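Long-range contacts in stromal cell-derived factor 2-like protein (Arabidopsis thaliana, PDB 3MAL), which takes part in endoplasmic reticulum protein quality control and the unfolded protein response, and may act in the quality control of glycoproteins: residues H126-E132 and R143-I149; E17-G21 and E74-V80. All blocks are in the same frame, centred on the assembly; numbering follows the deposited sequence.

Contact 1 (H126-E132 and R143-I149)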
# COMPACT_ATOMS: atom_id res chain seq x y z
N HIS A 126 -3.40 9.37 -1.31
CA HIS A 126 -2.70 9.40 -2.61
C HIS A 126 -1.23 8.99 -2.51
O HIS A 126 -0.48 9.48 -1.66
CB HIS A 126 -2.86 10.80 -3.26
CG HIS A 126 -4.29 11.18 -3.52
ND1 HIS A 126 -4.65 12.34 -4.17
CD2 HIS A 126 -5.45 10.53 -3.23
CE1 HIS A 126 -5.97 12.40 -4.25
NE2 HIS A 126 -6.48 11.31 -3.70
N TRP A 127 -0.82 8.06 -3.40
CA TRP A 127 0.54 7.52 -3.44
C TRP A 127 1.05 7.58 -4.87
O TRP A 127 0.31 7.27 -5.82
CB TRP A 127 0.57 6.06 -2.96
CG TRP A 127 0.03 5.88 -1.55
CD1 TRP A 127 -1.28 5.80 -1.18
CD2 TRP A 127 0.79 5.77 -0.33
NE1 TRP A 127 -1.39 5.65 0.18
CE2 TRP A 127 -0.14 5.62 0.73
CE3 TRP A 127 2.16 5.77 -0.04
CZ2 TRP A 127 0.26 5.50 2.07
CZ3 TRP A 127 2.57 5.63 1.30
CH2 TRP A 127 1.61 5.49 2.33
N LYS A 128 2.32 7.96 -5.03
CA LYS A 128 2.91 7.97 -6.36
C LYS A 128 3.61 6.64 -6.59
O LYS A 128 4.43 6.21 -5.76
CB LYS A 128 3.88 9.16 -6.47
CG LYS A 128 4.78 9.23 -7.71
CD LYS A 128 5.88 10.25 -7.33
CE LYS A 128 6.86 10.52 -8.44
NZ LYS A 128 7.85 11.58 -8.04
N LEU A 129 3.27 5.96 -7.69
CA LEU A 129 3.97 4.73 -8.07
C LEU A 129 5.28 5.09 -8.77
O LEU A 129 5.30 5.87 -9.73
CB LEU A 129 3.13 3.83 -8.97
CG LEU A 129 3.92 2.60 -9.48
CD1 LEU A 129 4.00 1.48 -8.41
CD2 LEU A 129 3.31 2.07 -10.75
N ILE A 130 6.37 4.51 -8.28
CA ILE A 130 7.69 4.76 -8.84
C ILE A 130 8.29 3.43 -9.23
O ILE A 130 8.60 2.61 -8.36
CB ILE A 130 8.60 5.49 -7.83
CG1 ILE A 130 7.95 6.82 -7.41
CG2 ILE A 130 9.99 5.76 -8.44
CD1 ILE A 130 8.63 7.53 -6.25
N ILE A 131 8.40 3.17 -10.53
CA ILE A 131 8.97 1.90 -10.96
C ILE A 131 10.48 2.04 -11.00
O ILE A 131 11.01 2.95 -11.63
CB ILE A 131 8.42 1.45 -12.33
CG1 ILE A 131 6.89 1.33 -12.29
CG2 ILE A 131 9.07 0.12 -12.76
CD1 ILE A 131 6.29 1.06 -13.68
N GLU A 132 11.17 1.11 -10.34
CA GLU A 132 12.62 1.28 -10.18
C GLU A 132 13.46 1.22 -11.47
O GLU A 132 14.32 2.09 -11.68
CB GLU A 132 13.15 0.37 -9.06
CG GLU A 132 12.83 0.98 -7.69
CD GLU A 132 13.41 2.38 -7.55
OE1 GLU A 132 14.59 2.55 -7.96
OE2 GLU A 132 12.71 3.31 -7.05
N ARG A 143 10.14 -4.35 -9.36
CA ARG A 143 10.48 -3.63 -8.15
C ARG A 143 9.95 -2.21 -8.24
O ARG A 143 10.17 -1.51 -9.24
CB ARG A 143 12.00 -3.65 -7.98
CG ARG A 143 12.56 -5.07 -7.81
CD ARG A 143 14.08 -5.13 -8.03
NE ARG A 143 14.77 -5.01 -6.75
CZ ARG A 143 15.42 -3.94 -6.33
NH1 ARG A 143 15.50 -2.85 -7.10
NH2 ARG A 143 16.01 -3.95 -5.14
N VAL A 144 9.20 -1.80 -7.21
CA VAL A 144 8.56 -0.47 -7.21
C VAL A 144 8.68 0.14 -5.81
O VAL A 144 8.96 -0.56 -4.83
CB VAL A 144 7.03 -0.51 -7.61
CG1 VAL A 144 6.84 -1.15 -8.99
CG2 VAL A 144 6.18 -1.26 -6.55
N ARG A 145 8.45 1.44 -5.73
CA ARG A 145 8.26 2.12 -4.44
C ARG A 145 6.92 2.81 -4.56
O ARG A 145 6.46 3.08 -5.67
CB ARG A 145 9.37 3.15 -4.19
CG ARG A 145 10.76 2.54 -4.08
CD ARG A 145 11.83 3.56 -3.59
NE ARG A 145 13.15 3.21 -4.15
CZ ARG A 145 14.06 2.47 -3.54
NH1 ARG A 145 13.86 1.99 -2.33
NH2 ARG A 145 15.20 2.23 -4.14
N LEU A 146 6.29 3.08 -3.42
CA LEU A 146 5.09 3.93 -3.37
C LEU A 146 5.38 5.11 -2.44
O LEU A 146 5.64 4.93 -1.24
CB LEU A 146 3.90 3.13 -2.87
CG LEU A 146 3.38 2.02 -3.80
CD1 LEU A 146 2.51 1.09 -3.02
CD2 LEU A 146 2.63 2.63 -4.98
N GLN A 147 5.33 6.30 -3.01
CA GLN A 147 5.64 7.51 -2.25
C GLN A 147 4.37 8.30 -1.92
O GLN A 147 3.63 8.71 -2.80
CB GLN A 147 6.66 8.39 -2.98
CG GLN A 147 7.15 9.56 -2.11
CD GLN A 147 8.13 10.47 -2.80
OE1 GLN A 147 8.13 10.59 -4.03
NE2 GLN A 147 9.00 11.12 -2.01
N HIS A 148 4.13 8.50 -0.63
CA HIS A 148 2.95 9.20 -0.19
C HIS A 148 3.06 10.65 -0.69
O HIS A 148 4.05 11.32 -0.40
CB HIS A 148 2.84 9.12 1.33
CG HIS A 148 1.56 9.69 1.89
ND1 HIS A 148 1.52 10.84 2.65
CD2 HIS A 148 0.28 9.25 1.81
CE1 HIS A 148 0.27 11.09 3.01
NE2 HIS A 148 -0.50 10.13 2.52
N ILE A 149 2.08 11.10 -1.46
CA ILE A 149 2.09 12.47 -2.04
C ILE A 149 2.23 13.58 -0.98
O ILE A 149 3.12 14.42 -1.09
CB ILE A 149 0.84 12.78 -2.92
CG1 ILE A 149 0.72 11.82 -4.11
CG2 ILE A 149 0.84 14.29 -3.38
CD1 ILE A 149 1.83 11.89 -5.15
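In an antiparallel pair the backbone pays its polar costs first. Two hydrogen-bonded pairs carry the pairing: Lys128 N to Gln147 O (2.7 Å) with Gln147 N to Lys128 O (2.9 Å), then Ile130 N to Arg145 O (3.0 Å) with Arg145 N to Ile130 O (2.9 Å). Further out, Ile149 N donates to His126 O and Glu132 N to Arg143 O, each at 3.0 Å. The backbone of Trp127 bonds to Ile86, Leu129 to Gly83 and Ala84, Val144 to Trp184 and Leu146 to Leu155, and Ile131 N to Ser82 OG. Glu132 OE2 forms a salt bridge with Arg145 NE (2.9 Å), while Arg145 NH1 turns to Lys179 O and Asn182. On the buried face His148 sets its ring edge against the face of the six-membered ring of Trp127 (T-shaped, centroids 4.8 Å apart); ND1 is satisfied by Thr151 OG1 and NE2 by Gly124 O, and Trp127 NE1 donates to Leu97 O. Such a hairpin is a building block of the six-stranded barrel of the beta-trefoil, here in a MIR domain.

Contact 2 (E17-G21 and E74-V80)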
# COMPACT_ATOMS: atom_id res chain seq x y z
N GLU A 17 0.53 -7.24 -16.76
CA GLU A 17 0.29 -5.78 -16.69
C GLU A 17 -0.77 -5.44 -15.63
O GLU A 17 -1.91 -5.94 -15.66
CB GLU A 17 -0.08 -5.15 -18.04
CG GLU A 17 1.00 -5.23 -19.10
CD GLU A 17 0.88 -6.50 -19.92
OE1 GLU A 17 0.17 -7.43 -19.47
OE2 GLU A 17 1.47 -6.54 -21.03
N ILE A 18 -0.42 -4.58 -14.71
CA ILE A 18 -1.36 -4.30 -13.64
C ILE A 18 -2.25 -3.13 -14.03
O ILE A 18 -1.76 -2.02 -14.27
CB ILE A 18 -0.61 -4.00 -12.34
CG1 ILE A 18 0.21 -5.22 -11.89
CG2 ILE A 18 -1.59 -3.50 -11.28
CD1 ILE A 18 1.09 -4.97 -10.68
N THR A 19 -3.56 -3.36 -14.11
CA THR A 19 -4.48 -2.33 -14.60
C THR A 19 -5.33 -1.78 -13.45
O THR A 19 -5.49 -2.43 -12.42
CB THR A 19 -5.44 -2.93 -15.66
OG1 THR A 19 -6.00 -4.15 -15.15
CG2 THR A 19 -4.69 -3.22 -16.97
N TYR A 20 -5.91 -0.59 -13.63
CA TYR A 20 -6.82 -0.09 -12.61
C TYR A 20 -8.00 -1.05 -12.46
O TYR A 20 -8.48 -1.61 -13.46
CB TYR A 20 -7.31 1.32 -12.93
CG TYR A 20 -6.20 2.36 -12.87
CD1 TYR A 20 -5.57 2.81 -14.04
CD2 TYR A 20 -5.78 2.88 -11.65
CE1 TYR A 20 -4.53 3.74 -13.98
CE2 TYR A 20 -4.76 3.86 -11.61
CZ TYR A 20 -4.14 4.27 -12.77
OH TYR A 20 -3.12 5.20 -12.75
N GLY A 21 -8.46 -1.23 -11.22
CA GLY A 21 -9.53 -2.17 -10.96
C GLY A 21 -9.02 -3.55 -10.56
O GLY A 21 -9.80 -4.40 -10.15
N GLU A 74 -8.13 8.27 -16.17
CA GLU A 74 -7.72 6.89 -15.99
C GLU A 74 -8.89 6.03 -15.55
O GLU A 74 -9.61 6.40 -14.63
CB GLU A 74 -6.60 6.79 -14.94
CG GLU A 74 -5.23 7.24 -15.46
CD GLU A 74 -4.99 8.74 -15.34
OE1 GLU A 74 -3.89 9.19 -15.72
OE2 GLU A 74 -5.89 9.47 -14.88
N LYS A 75 -9.06 4.88 -16.19
CA LYS A 75 -10.22 4.02 -15.92
C LYS A 75 -9.82 2.56 -15.69
O LYS A 75 -8.67 2.14 -16.00
CB LYS A 75 -11.25 4.15 -17.05
CG LYS A 75 -10.81 3.52 -18.40
CD LYS A 75 -11.65 4.05 -19.54
CE LYS A 75 -11.29 3.43 -20.86
NZ LYS A 75 -9.93 3.85 -21.33
N GLN A 76 -10.74 1.78 -15.13
CA GLN A 76 -10.52 0.34 -14.95
C GLN A 76 -10.12 -0.28 -16.29
O GLN A 76 -10.73 0.01 -17.34
CB GLN A 76 -11.79 -0.33 -14.43
CG GLN A 76 -12.22 0.09 -13.00
CD GLN A 76 -13.44 -0.67 -12.51
OE1 GLN A 76 -13.36 -1.59 -11.65
NE2 GLN A 76 -14.60 -0.31 -13.06
N GLY A 77 -9.08 -1.13 -16.26
CA GLY A 77 -8.51 -1.72 -17.47
C GLY A 77 -7.36 -0.93 -18.12
O GLY A 77 -6.73 -1.41 -19.05
N ASP A 78 -7.12 0.31 -17.66
CA ASP A 78 -5.98 1.07 -18.15
C ASP A 78 -4.73 0.62 -17.38
O ASP A 78 -4.81 0.37 -16.16
CB ASP A 78 -6.19 2.59 -17.99
CG ASP A 78 -7.22 3.18 -18.96
OD1 ASP A 78 -7.68 2.49 -19.92
OD2 ASP A 78 -7.58 4.37 -18.76
N ALA A 79 -3.60 0.47 -18.07
CA ALA A 79 -2.34 0.17 -17.40
C ALA A 79 -1.96 1.30 -16.44
O ALA A 79 -2.11 2.48 -16.76
CB ALA A 79 -1.19 -0.04 -18.45
N VAL A 80 -1.48 0.94 -15.25
CA VAL A 80 -0.97 1.94 -14.32
C VAL A 80 0.46 2.29 -14.76
O VAL A 80 1.30 1.39 -14.91
CB VAL A 80 -0.96 1.43 -12.84
CG1 VAL A 80 -0.61 2.55 -11.88
CG2 VAL A 80 -2.32 0.81 -12.47
O HOH W 1 -1.66 5.35 -15.07
O HOH W 2 -12.59 -4.14 -10.37
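Loops can be joined by the same backbone logic as strands, using fewer bonds and one well-placed ring. Glu74 opens the segment by laying its CB 3.8 Å from Tyr20 CE1. At Lys75 a type II beta turn begins, running to Asp78 and closed by Asp78 N to Lys75 O (2.9 Å); the Asp78 carboxylate braces it, with OD2 accepting from Lys75 N and OD1 in a salt bridge to Lys75 NZ, both at 3.0 Å. Gln76 brings its CA within 3.2 Å of Tyr20 O in a CA-H...O contact, and its OE1 shares a water with Gly21 O. Next, Gly77 N donates to Tyr20 O (2.9 Å); its positive phi, at the third position of the turn, suits a residue without a side chain. Asp78 O then accepts from Tyr20 N (2.9 Å), while OD1 also meets Asn195 ND2. Ala79 forms the single bridge with Thr19, their CA atoms 4.3 Å apart. Finally Val80 N donates to Ile18 O (3.1 Å), and Val80 CG2 sits squarely over the Tyr20 ring, 3.8 Å from its centroid, in a CH-pi contact. Tyr20 OH binds a water. The result is a short backbone-bridged junction between the loop before strand 23-28 and the loop between strands 64-67 and 85-90 of the beta-trefoil.

In the fold
Together the pair illustrates how one backbone principle serves two settings. Contact 1 joins neighbouring strands of the barrel, its centre about 9 Å from that of the chain, and has a buried, mainly apolar face and a more exposed, mixed face of Lys128, Ile130, Arg145 and Gln147; contact 2, its centre about 16 Å from that of the chain, joins loops more than fifty residues apart. Regular pairing dominates the former, whereas a turn, a single bridge and a water-mediated link mark the latter. They nevertheless touch: Leu129 CD2 of contact 1 packs on Val80 CG1 of contact 2 at 4.1 Å. Trp138, between the strands of contact 1, also bonds through its backbone to Ile18 and Val80.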